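Local coordinates for uncharacterized protein (PDB 3NQK) that is of unknown function, a largely beta-stranded Bacteroides ovatus protein with an E-set-clan N-terminal family and a BT_3044-like C-terminal one, at residues 11-15 against 51-57. Residues are numbered along the deposited sequence; the frame is centred on the assembly and turned at random.
Sequences QYVSF and TVNSQDR
Val13 and Arg57 form the buried side of this contact: methyl CG2 of Val13 lies 4.0 Å from NE of Arg57, approaching the guanidinium obliquely as the two side chains run past each other in opposite directions. A bend at chi3 turns the arginine's end toward Asn53, whose OD1 receives Arg57 NH1 at 3.0 Å, nearly straight (162°) and within the guanidinium plane. The same OD1 closes an Asx turn, taking the backbone N of Gln55 at 3.3 Å; Gln55 N and Arg57 NH1 reach it from opposite faces of the amide plane, while Asn53 ND2 bonds to Ser105 O. A leucine in place of Asn53 would probably undo the Asx turn, take from Arg57 NH1 its straighter bond, and leave Ser105 O without its ND2 donor. The weak bond from Arg57 NH1 to Gln11 OE1, at 3.3 Å, belongs to the looser, solvent-facing side: its angle is 125°, and the amide and guanidinium planes stand 62° apart. Gln11 NE2 comes within 3.0 Å of Thr51 O, but the angle is too poor for a hydrogen bond. The contact thus joins strand 12-15, outermost of its sheet within the chain and paired with strand 38-48, to the loop leading into strand 57-63; Val13 also packs on Ile59 and on Ile131 of strand 125-133, between the two sheets.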
loop_
_atom_site.group_PDB
_atom_site.type_symbol
_atom_site.label_atom_id
_atom_site.label_comp_id
_atom_site.label_asym_id
_atom_site.label_seq_id
_atom_site.Cartn_x
_atom_site.Cartn_y
_atom_site.Cartn_z
ATOM N N GLN A 11 14.855 -4.391 25.785
ATOM C CA GLN A 11 13.953 -4.281 24.590
ATOM C C GLN A 11 12.600 -3.612 24.922
ATOM O O GLN A 11 11.962 -3.931 25.919
ATOM C CB GLN A 11 13.718 -5.649 23.977
ATOM C CG GLN A 11 14.928 -6.212 23.310
ATOM C CD GLN A 11 14.618 -7.434 22.499
ATOM O OE1 GLN A 11 14.053 -8.396 23.004
ATOM N NE2 GLN A 11 15.000 -7.412 21.226
ATOM N N TYR A 12 12.154 -2.741 24.022
ATOM C CA TYR A 12 10.979 -1.920 24.232
ATOM C C TYR A 12 9.889 -2.306 23.212
ATOM O O TYR A 12 10.175 -2.448 22.020
ATOM C CB TYR A 12 11.382 -0.433 24.072
ATOM C CG TYR A 12 10.280 0.594 24.372
ATOM C CD1 TYR A 12 9.849 0.835 25.688
ATOM C CD2 TYR A 12 9.753 1.401 23.352
ATOM C CE1 TYR A 12 8.857 1.802 25.968
ATOM C CE2 TYR A 12 8.767 2.376 23.626
ATOM C CZ TYR A 12 8.326 2.563 24.930
ATOM O OH TYR A 12 7.368 3.511 25.194
ATOM N N VAL A 13 8.651 -2.494 23.690
ATOM C CA VAL A 13 7.529 -2.860 22.823
ATOM C C VAL A 13 6.590 -1.687 22.669
ATOM O O VAL A 13 6.086 -1.180 23.648
ATOM C CB VAL A 13 6.733 -4.021 23.409
ATOM C CG1 VAL A 13 5.505 -4.349 22.514
ATOM C CG2 VAL A 13 7.614 -5.229 23.574
ATOM N N SER A 14 6.292 -1.312 21.425
ATOM C CA SER A 14 5.478 -0.138 21.160
ATOM C C SER A 14 4.661 -0.241 19.871
ATOM O O SER A 14 4.856 -1.148 19.063
ATOM C CB SER A 14 6.360 1.081 21.075
ATOM O OG SER A 14 7.236 0.978 19.982
ATOM N N PHE A 15 3.745 0.718 19.699
ATOM C CA PHE A 15 2.889 0.800 18.526
ATOM C C PHE A 15 3.569 1.617 17.456
ATOM O O PHE A 15 4.308 2.546 17.761
ATOM C CB PHE A 15 1.574 1.504 18.878
ATOM C CG PHE A 15 0.755 0.802 19.933
ATOM C CD1 PHE A 15 0.024 -0.343 19.619
ATOM C CD2 PHE A 15 0.617 1.346 21.192
ATOM C CE1 PHE A 15 -0.769 -0.953 20.556
ATOM C CE2 PHE A 15 -0.182 0.738 22.139
ATOM C CZ PHE A 15 -0.872 -0.419 21.821
ATOM N N THR A 51 19.273 -6.274 20.041
ATOM C CA THR A 51 19.299 -7.734 19.945
ATOM C C THR A 51 18.069 -8.275 19.230
ATOM O O THR A 51 17.071 -7.575 19.047
ATOM C CB THR A 51 19.331 -8.386 21.348
ATOM O OG1 THR A 51 20.166 -7.623 22.218
ATOM C CG2 THR A 51 19.844 -9.856 21.274
ATOM N N VAL A 52 18.156 -9.535 18.839
ATOM C CA VAL A 52 17.033 -10.262 18.319
ATOM C C VAL A 52 16.102 -10.643 19.478
ATOM O O VAL A 52 16.557 -11.150 20.520
ATOM C CB VAL A 52 17.496 -11.561 17.624
ATOM C CG1 VAL A 52 16.315 -12.310 17.059
ATOM C CG2 VAL A 52 18.535 -11.252 16.525
ATOM N N ASN A 53 14.808 -10.374 19.312
ATOM C CA ASN A 53 13.805 -10.779 20.301
ATOM C C ASN A 53 13.903 -12.280 20.557
ATOM O O ASN A 53 13.636 -13.084 19.666
ATOM C CB ASN A 53 12.400 -10.426 19.807
ATOM C CG ASN A 53 11.308 -10.956 20.719
ATOM O OD1 ASN A 53 11.456 -10.972 21.934
ATOM N ND2 ASN A 53 10.194 -11.374 20.128
ATOM N N SER A 54 14.277 -12.652 21.776
ATOM C CA SER A 54 14.478 -14.055 22.105
ATOM C C SER A 54 13.380 -14.621 23.012
ATOM O O SER A 54 13.504 -15.730 23.512
ATOM C CB SER A 54 15.848 -14.239 22.760
ATOM O OG SER A 54 15.975 -13.400 23.892
ATOM N N GLN A 55 12.303 -13.863 23.197
ATOM C CA GLN A 55 11.193 -14.292 24.069
ATOM C C GLN A 55 9.891 -14.434 23.291
ATOM O O GLN A 55 9.559 -13.579 22.475
ATOM C CB GLN A 55 10.962 -13.263 25.206
ATOM C CG GLN A 55 12.162 -13.030 26.157
ATOM C CD GLN A 55 11.792 -12.139 27.397
ATOM O OE1 GLN A 55 10.757 -12.351 28.052
ATOM N NE2 GLN A 55 12.659 -11.180 27.718
ATOM N N ASP A 56 9.165 -15.527 23.521
ATOM C CA ASP A 56 7.779 -15.591 23.092
ATOM C C ASP A 56 7.074 -14.588 23.984
ATOM O O ASP A 56 7.273 -14.590 25.192
ATOM C CB ASP A 56 7.174 -16.994 23.274
ATOM C CG ASP A 56 7.568 -17.974 22.137
ATOM O OD1 ASP A 56 8.721 -18.493 22.140
ATOM O OD2 ASP A 56 6.694 -18.280 21.294
ATOM N N ARG A 57 6.341 -13.665 23.383
ATOM C CA ARG A 57 5.706 -12.603 24.141
ATOM C C ARG A 57 4.228 -12.566 23.874
ATOM O O ARG A 57 3.793 -12.530 22.721
ATOM C CB ARG A 57 6.332 -11.243 23.798
ATOM C CG ARG A 57 7.857 -11.264 23.763
ATOM C CD ARG A 57 8.452 -9.978 23.228
ATOM N NE ARG A 57 8.669 -9.000 24.286
ATOM C CZ ARG A 57 9.869 -8.602 24.725
ATOM N NH1 ARG A 57 10.986 -9.060 24.168
ATOM N NH2 ARG A 57 9.946 -7.693 25.693
#